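Local coordinates for phospho-2-dehydro-3-deoxyheptonate aldolase/chorismate mutase (Thermus thermophilus, PDB 2D8D), which catalyses, through its N-terminal chorismate mutase domain, the rearrangement of chorismate to prephenate, and as a whole protein probably also makes 3-deoxy-7-phosphoheptulonate, at the interface of chains A and B. Numbering follows the deposited sequence. Chains: chain A/B, phospho-2-dehydro-3-deoxyheptonate aldolase/chorismate mutase.

Contact 1: the interface of chains A and B. Residues chain A 22-23, 26, 74, 77; chain B 15, 18-19.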
loop_
_atom_site.group_PDB
_atom_site.type_symbol
_atom_site.label_atom_id
_atom_site.label_comp_id
_atom_site.label_asym_id
_atom_site.label_seq_id
_atom_site.Cartn_x
_atom_site.Cartn_y
_atom_site.Cartn_z
ATOM N N LEU A 22 6.259 -2.992 4.693
ATOM C CA LEU A 22 6.402 -3.561 3.357
ATOM C C LEU A 22 6.692 -2.506 2.296
ATOM O O LEU A 22 7.482 -2.744 1.385
ATOM C CB LEU A 22 5.160 -4.376 2.987
ATOM C CG LEU A 22 5.195 -5.853 3.413
ATOM C CD1 LEU A 22 6.260 -6.592 2.609
ATOM C CD2 LEU A 22 5.470 -5.974 4.904
ATOM N N LEU A 23 6.061 -1.343 2.402
ATOM C CA LEU A 23 6.328 -0.274 1.445
ATOM C C LEU A 23 7.790 0.136 1.563
ATOM O O LEU A 23 8.473 0.344 0.562
ATOM C CB LEU A 23 5.444 0.941 1.730
ATOM C CG LEU A 23 3.968 0.848 1.348
ATOM C CD1 LEU A 23 3.239 2.071 1.879
ATOM C CD2 LEU A 23 3.823 0.760 -0.165
ATOM N N ARG A 26 10.018 -2.393 0.009
ATOM C CA ARG A 26 9.968 -2.272 -1.440
ATOM C C ARG A 26 10.867 -1.123 -1.886
ATOM O O ARG A 26 11.563 -1.222 -2.899
ATOM C CB ARG A 26 8.535 -2.024 -1.919
ATOM C CG ARG A 26 8.384 -2.267 -3.408
ATOM C CD ARG A 26 7.004 -1.906 -3.946
ATOM N NE ARG A 26 6.889 -2.317 -5.343
ATOM C CZ ARG A 26 7.407 -1.652 -6.371
ATOM N NH1 ARG A 26 8.065 -0.519 -6.176
ATOM N NH2 ARG A 26 7.322 -2.156 -7.595
ATOM N N PHE A 74 -1.321 0.679 -6.757
ATOM C CA PHE A 74 0.027 0.271 -7.101
ATOM C C PHE A 74 0.697 1.258 -8.049
ATOM O O PHE A 74 1.906 1.445 -7.976
ATOM C CB PHE A 74 0.030 -1.156 -7.649
ATOM C CG PHE A 74 0.101 -2.199 -6.568
ATOM C CD1 PHE A 74 1.314 -2.491 -5.946
ATOM C CD2 PHE A 74 -1.046 -2.858 -6.137
ATOM C CE1 PHE A 74 1.383 -3.424 -4.910
ATOM C CE2 PHE A 74 -0.986 -3.793 -5.099
ATOM C CZ PHE A 74 0.232 -4.074 -4.489
ATOM N N ILE A 77 2.174 3.665 -5.817
ATOM C CA ILE A 77 3.333 3.102 -5.138
ATOM C C ILE A 77 4.532 3.101 -6.092
ATOM O O ILE A 77 5.645 3.449 -5.702
ATOM C CB ILE A 77 3.039 1.660 -4.653
ATOM C CG1 ILE A 77 2.016 1.701 -3.516
ATOM C CG2 ILE A 77 4.323 0.976 -4.196
ATOM C CD1 ILE A 77 1.495 0.337 -3.116
ATOM N N VAL B 15 7.215 -8.888 -2.361
ATOM C CA VAL B 15 6.741 -7.756 -1.589
ATOM C C VAL B 15 5.439 -7.203 -2.171
ATOM O O VAL B 15 4.519 -6.868 -1.424
ATOM C CB VAL B 15 7.833 -6.668 -1.506
ATOM C CG1 VAL B 15 7.275 -5.404 -0.879
ATOM C CG2 VAL B 15 9.005 -7.186 -0.672
ATOM N N GLU B 18 2.663 -9.370 -1.074
ATOM C CA GLU B 18 2.360 -9.180 0.338
ATOM C C GLU B 18 1.558 -7.892 0.529
ATOM O O GLU B 18 0.626 -7.845 1.331
ATOM C CB GLU B 18 3.646 -9.118 1.163
ATOM C CG GLU B 18 4.367 -10.449 1.308
ATOM C CD GLU B 18 5.575 -10.366 2.221
ATOM O OE1 GLU B 18 5.445 -9.796 3.325
ATOM O OE2 GLU B 18 6.649 -10.878 1.843
ATOM N N ILE B 19 1.922 -6.841 -0.201
ATOM C CA ILE B 19 1.191 -5.582 -0.099
ATOM C C ILE B 19 -0.251 -5.792 -0.569
ATOM O O ILE B 19 -1.188 -5.278 0.045
ATOM C CB ILE B 19 1.886 -4.464 -0.922
ATOM C CG1 ILE B 19 3.222 -4.102 -0.262
ATOM C CG2 ILE B 19 0.993 -3.233 -1.010
ATOM C CD1 ILE B 19 4.099 -3.192 -1.094
#
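B:Ile19 packs between A:Leu22 of the partner's helix 4-40 and A:Phe74 of helix 67-80. Most of the contact is aliphatic. CG1 of B:Ile19 lies 3.8 Å from CB of A:Leu22, and its tip CD1 reaches CD2 of A:Leu23. The CG2 branch takes the other direction. With chi1 at -69° for CG1, CG2 is left anti to the backbone N, which carries it away from A:Leu22 toward helix 67-80 of chain A. CG2 of B:Ile19 meets the CZ and CE1 end of the A:Phe74 ring obliquely, 3.7 Å from CZ. CD1 of A:Ile77 slides past the same methyl more loosely.

B:Val15 adds one branch to the packing. CG1 of B:Val15 rests 3.8 Å from CB of A:Arg26 and 3.5 Å from the backbone O of A:Leu22. CD1 of A:Leu22 also lies 3.8 Å from CG1 of B:Val15.

The mixed contact is at A:Leu22 CD1. B:Glu18 crosses this leucine at about a right angle, and carboxylate OE1 of B:Glu18 lies 3.4 Å from CD1 of A:Leu22. This is van der Waals packing.

The patch clamps B:Ile19 between two helices of chain A. It helps hold together the intertwined, all-helical dimer of a type II chorismate mutase.

Contact 2: the interface of chains A and B. Residues chain A 33, 36-37, 40, 42; chain B 3-5, 8.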
loop_
_atom_site.group_PDB
_atom_site.type_symbol
_atom_site.label_atom_id
_atom_site.label_comp_id
_atom_site.label_asym_id
_atom_site.label_seq_id
_atom_site.Cartn_x
_atom_site.Cartn_y
_atom_site.Cartn_z
ATOM N N ILE A 33 18.187 -2.083 -6.809
ATOM C CA ILE A 33 18.106 -2.384 -8.232
ATOM C C ILE A 33 18.684 -1.199 -9.004
ATOM O O ILE A 33 19.466 -1.374 -9.937
ATOM C CB ILE A 33 16.637 -2.621 -8.674
ATOM C CG1 ILE A 33 16.131 -3.949 -8.107
ATOM C CG2 ILE A 33 16.532 -2.608 -10.194
ATOM C CD1 ILE A 33 14.646 -4.192 -8.324
ATOM N N LEU A 36 22.475 -1.000 -9.217
ATOM C CA LEU A 36 23.029 -1.965 -10.151
ATOM C C LEU A 36 22.780 -1.504 -11.584
ATOM O O LEU A 36 23.664 -1.594 -12.434
ATOM C CB LEU A 36 22.411 -3.342 -9.918
ATOM C CG LEU A 36 22.808 -3.969 -8.578
ATOM C CD1 LEU A 36 22.043 -5.261 -8.368
ATOM C CD2 LEU A 36 24.310 -4.216 -8.544
ATOM N N GLN A 37 21.577 -1.006 -11.852
ATOM C CA GLN A 37 21.255 -0.527 -13.188
ATOM C C GLN A 37 22.182 0.617 -13.579
ATOM O O GLN A 37 22.660 0.667 -14.708
ATOM C CB GLN A 37 19.796 -0.077 -13.261
ATOM C CG GLN A 37 18.814 -1.223 -13.081
ATOM C CD GLN A 37 17.382 -0.754 -12.929
ATOM O OE1 GLN A 37 17.121 0.254 -12.280
ATOM N NE2 GLN A 37 16.443 -1.499 -13.507
ATOM N N LEU A 40 25.614 -0.708 -14.487
ATOM C CA LEU A 40 25.559 -1.441 -15.747
ATOM C C LEU A 40 25.058 -0.639 -16.949
ATOM O O LEU A 40 24.936 -1.178 -18.052
ATOM C CB LEU A 40 24.696 -2.691 -15.562
ATOM C CG LEU A 40 25.193 -3.654 -14.480
ATOM C CD1 LEU A 40 24.173 -4.758 -14.273
ATOM C CD2 LEU A 40 26.543 -4.233 -14.879
ATOM N N LEU A 42 22.059 0.650 -17.422
ATOM C CA LEU A 42 20.695 0.271 -17.774
ATOM C C LEU A 42 19.686 1.304 -17.299
ATOM O O LEU A 42 19.920 2.013 -16.326
ATOM C CB LEU A 42 20.355 -1.075 -17.141
ATOM C CG LEU A 42 21.337 -2.210 -17.422
ATOM C CD1 LEU A 42 20.973 -3.421 -16.582
ATOM C CD2 LEU A 42 21.317 -2.548 -18.903
ATOM N N GLU B 3 20.557 -13.011 -12.463
ATOM C CA GLU B 3 21.638 -12.255 -11.772
ATOM C C GLU B 3 21.109 -11.565 -10.522
ATOM O O GLU B 3 20.097 -11.979 -9.963
ATOM C CB GLU B 3 22.244 -11.219 -12.720
ATOM C CG GLU B 3 21.236 -10.243 -13.303
ATOM C CD GLU B 3 21.870 -9.242 -14.258
ATOM O OE1 GLU B 3 22.647 -8.379 -13.798
ATOM O OE2 GLU B 3 21.586 -9.319 -15.472
ATOM N N ARG B 4 21.798 -10.518 -10.083
ATOM C CA ARG B 4 21.383 -9.784 -8.897
ATOM C C ARG B 4 20.108 -8.990 -9.158
ATOM O O ARG B 4 19.222 -8.940 -8.307
ATOM C CB ARG B 4 22.501 -8.851 -8.437
ATOM C CG ARG B 4 23.736 -9.587 -7.939
ATOM C CD ARG B 4 24.924 -8.651 -7.848
ATOM N NE ARG B 4 25.278 -8.136 -9.166
ATOM C CZ ARG B 4 26.239 -7.246 -9.393
ATOM N NH1 ARG B 4 26.949 -6.764 -8.384
ATOM N NH2 ARG B 4 26.482 -6.836 -10.631
ATOM N N ILE B 5 20.010 -8.365 -10.328
ATOM C CA ILE B 5 18.810 -7.608 -10.650
ATOM C C ILE B 5 17.633 -8.574 -10.750
ATOM O O ILE B 5 16.535 -8.278 -10.274
ATOM C CB ILE B 5 18.978 -6.821 -11.965
ATOM C CG1 ILE B 5 20.016 -5.712 -11.762
ATOM C CG2 ILE B 5 17.637 -6.244 -12.408
ATOM C CD1 ILE B 5 20.298 -4.882 -13.001
ATOM N N LEU B 8 16.577 -9.488 -7.286
ATOM C CA LEU B 8 15.895 -8.372 -6.645
ATOM C C LEU B 8 14.480 -8.213 -7.190
ATOM O O LEU B 8 13.557 -7.878 -6.444
ATOM C CB LEU B 8 16.698 -7.084 -6.838
ATOM C CG LEU B 8 17.930 -6.985 -5.929
ATOM C CD1 LEU B 8 18.917 -5.973 -6.479
ATOM C CD2 LEU B 8 17.486 -6.609 -4.521
#
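A:Leu36 and B:Ile5 make the main packing between the C-terminal part of helix 4-40 in chain A and the start of the same helix in chain B. CB of A:Leu36 lies 3.8 Å from CG1 of B:Ile5. CD1 of A:Leu36 turns to the helix of chain B, 3.6 Å from CB of B:Arg4 and 3.7 Å from CD1 of B:Leu8. A:Ile33 and B:Leu8 slide past each other in opposite directions. Here the packing is tight: CG1 of A:Ile33 lies 3.4 Å from CB of B:Leu8.

The tip of B:Ile5 is received by A:Gln37, A:Leu42 and A:Leu40, beside CB of A:Leu36. CD1 of B:Ile5 is 3.9 Å from CG of A:Gln37 and 3.9 Å from CD1 of A:Leu42. CD1 of A:Leu40 comes tip to tip with it, slightly farther off.

Farther out, the loop after helix 4-40 carries A:Leu42, so the turn of the chain brings a further apolar side chain to B:Ile5. B:Glu3 slides past A:Leu40 in the opposite direction. B:Arg4 bends at chi3 (-63°), which brings its guanidinium round to the second methyl of A:Leu36. CD2 of A:Leu36 sits over the centre of one face of the B:Arg4 guanidinium, 3.6 Å above its plane.

Contact 3: the interface of chains A and B. Residues chain A 26, 49, 53, 56, 78; chain B 12-13, 16.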
loop_
_atom_site.group_PDB
_atom_site.type_symbol
_atom_site.label_atom_id
_atom_site.label_comp_id
_atom_site.label_asym_id
_atom_site.label_seq_id
_atom_site.Cartn_x
_atom_site.Cartn_y
_atom_site.Cartn_z
ATOM N N ARG A 26 10.018 -2.393 0.009
ATOM C CA ARG A 26 9.968 -2.272 -1.440
ATOM C C ARG A 26 10.867 -1.123 -1.886
ATOM O O ARG A 26 11.563 -1.222 -2.899
ATOM C CB ARG A 26 8.535 -2.024 -1.919
ATOM C CG ARG A 26 8.384 -2.267 -3.408
ATOM C CD ARG A 26 7.004 -1.906 -3.946
ATOM N NE ARG A 26 6.889 -2.317 -5.343
ATOM C CZ ARG A 26 7.407 -1.652 -6.371
ATOM N NH1 ARG A 26 8.065 -0.519 -6.176
ATOM N NH2 ARG A 26 7.322 -2.156 -7.595
ATOM N N ARG A 49 7.941 -3.008 -17.205
ATOM C CA ARG A 49 8.058 -3.808 -15.989
ATOM C C ARG A 49 6.925 -3.415 -15.045
ATOM O O ARG A 49 6.348 -4.266 -14.364
ATOM C CB ARG A 49 9.424 -3.572 -15.329
ATOM C CG ARG A 49 9.567 -4.052 -13.881
ATOM C CD ARG A 49 9.337 -5.548 -13.665
ATOM N NE ARG A 49 9.642 -5.876 -12.270
ATOM C CZ ARG A 49 9.263 -6.981 -11.634
ATOM N NH1 ARG A 49 8.549 -7.909 -12.256
ATOM N NH2 ARG A 49 9.589 -7.143 -10.359
ATOM N N MET A 53 4.021 -5.909 -13.486
ATOM C CA MET A 53 3.663 -6.062 -12.083
ATOM C C MET A 53 2.172 -5.812 -11.889
ATOM O O MET A 53 1.495 -6.565 -11.184
ATOM C CB MET A 53 4.499 -5.121 -11.213
ATOM C CG MET A 53 5.980 -5.479 -11.239
ATOM S SD MET A 53 7.043 -4.520 -10.153
ATOM C CE MET A 53 7.008 -2.924 -10.975
ATOM N N TYR A 56 0.028 -9.075 -12.963
ATOM C CA TYR A 56 -0.241 -10.194 -12.066
ATOM C C TYR A 56 -0.995 -9.761 -10.817
ATOM O O TYR A 56 -1.750 -10.549 -10.252
ATOM C CB TYR A 56 1.029 -10.998 -11.694
ATOM C CG TYR A 56 2.135 -10.277 -10.952
ATOM C CD1 TYR A 56 3.319 -9.932 -11.604
ATOM C CD2 TYR A 56 2.019 -9.973 -9.593
ATOM C CE1 TYR A 56 4.359 -9.306 -10.923
ATOM C CE2 TYR A 56 3.055 -9.343 -8.904
ATOM C CZ TYR A 56 4.220 -9.012 -9.578
ATOM O OH TYR A 56 5.234 -8.358 -8.915
ATOM N N PHE A 78 4.297 2.725 -7.346
ATOM C CA PHE A 78 5.375 2.691 -8.327
ATOM C C PHE A 78 5.891 4.095 -8.653
ATOM O O PHE A 78 7.098 4.306 -8.751
ATOM C CB PHE A 78 4.917 1.988 -9.616
ATOM C CG PHE A 78 4.492 0.548 -9.417
ATOM C CD1 PHE A 78 4.782 -0.135 -8.237
ATOM C CD2 PHE A 78 3.804 -0.127 -10.422
ATOM C CE1 PHE A 78 4.393 -1.464 -8.067
ATOM C CE2 PHE A 78 3.413 -1.457 -10.257
ATOM C CZ PHE A 78 3.707 -2.124 -9.076
ATOM N N VAL B 12 10.938 -8.065 -5.223
ATOM C CA VAL B 12 9.906 -7.054 -5.425
ATOM C C VAL B 12 8.556 -7.735 -5.691
ATOM O O VAL B 12 7.523 -7.277 -5.192
ATOM C CB VAL B 12 10.272 -6.096 -6.589
ATOM C CG1 VAL B 12 9.081 -5.210 -6.940
ATOM C CG2 VAL B 12 11.467 -5.233 -6.191
ATOM N N ASP B 13 8.556 -8.829 -6.454
ATOM C CA ASP B 13 7.309 -9.551 -6.721
ATOM C C ASP B 13 6.722 -10.058 -5.401
ATOM O O ASP B 13 5.520 -9.953 -5.170
ATOM C CB ASP B 13 7.534 -10.759 -7.639
ATOM C CG ASP B 13 7.914 -10.378 -9.060
ATOM O OD1 ASP B 13 7.637 -9.243 -9.504
ATOM O OD2 ASP B 13 8.487 -11.245 -9.752
ATOM N N ASN B 16 5.350 -7.115 -3.497
ATOM C CA ASN B 16 4.124 -6.638 -4.138
ATOM C C ASN B 16 2.946 -7.518 -3.721
ATOM O O ASN B 16 1.868 -7.019 -3.397
ATOM C CB ASN B 16 4.214 -6.706 -5.665
ATOM C CG ASN B 16 5.017 -5.573 -6.277
ATOM O OD1 ASN B 16 5.274 -4.548 -5.647
ATOM N ND2 ASN B 16 5.394 -5.753 -7.535
#
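A:Met53 and B:Val12 form the small apolar centre, with SD of A:Met53 3.9 Å from CG1 of B:Val12. That methyl also packs against the guanidinium of A:Arg26. Within chain A, CD1 of A:Phe78 lies above one face of this guanidinium near its rim, and SD of A:Met53 likewise above the A:Arg49 guanidinium.

B:Asn16 leads to the polar rim. Its amide is nearly coplanar with the A:Arg26 guanidinium. NE of A:Arg26 donates to OD1 of B:Asn16 at 2.8 Å, nearly straight (169° at H) and in the carbonyl plane. On the other side of the amide, ND2 of B:Asn16 donates to OH of A:Tyr56 at 3.0 Å and makes a weak bond to SD of A:Met53. Bonds at both ends fix the rotation of the amide.

A:Tyr56 has CG between its backbone N and carbonyl carbon (chi1 62°), a torsion that points the ring at helix 4-40 of chain B. OH of A:Tyr56 donates to OD1 of B:Asp13 at 2.6 Å. A:Arg26 and A:Arg49 appear to match conserved chorismate-binding arginines of this family, so the patch probably borders the active site. NH2 of A:Arg49 forms a 3.0 Å salt bridge to OD1 of B:Asp13; it and the tyrosine OH meet this oxygen from above the carboxylate plane, on opposite faces.

The three contacts follow helix 4-40 of chain B from its start in contact 2, through contact 3, to contact 1. The C-alpha centres of contacts 1 and 3 are about 7 Å apart, and those of contacts 2 and 3 about 15 Å. The C-alpha centres of contacts 1 and 2 are about 19 Å apart. A:Arg26 belongs to both contacts 1 and 3, which joins them. Helix 4-40 of chain A enters all three, helix 67-80 contacts 1 and 3, and helix 47-60 contact 3. Two-fold symmetry repeats each contact. Because helices 47-60 and 67-80 of one chain also pack on the long helix of the other, the chains are intertwined.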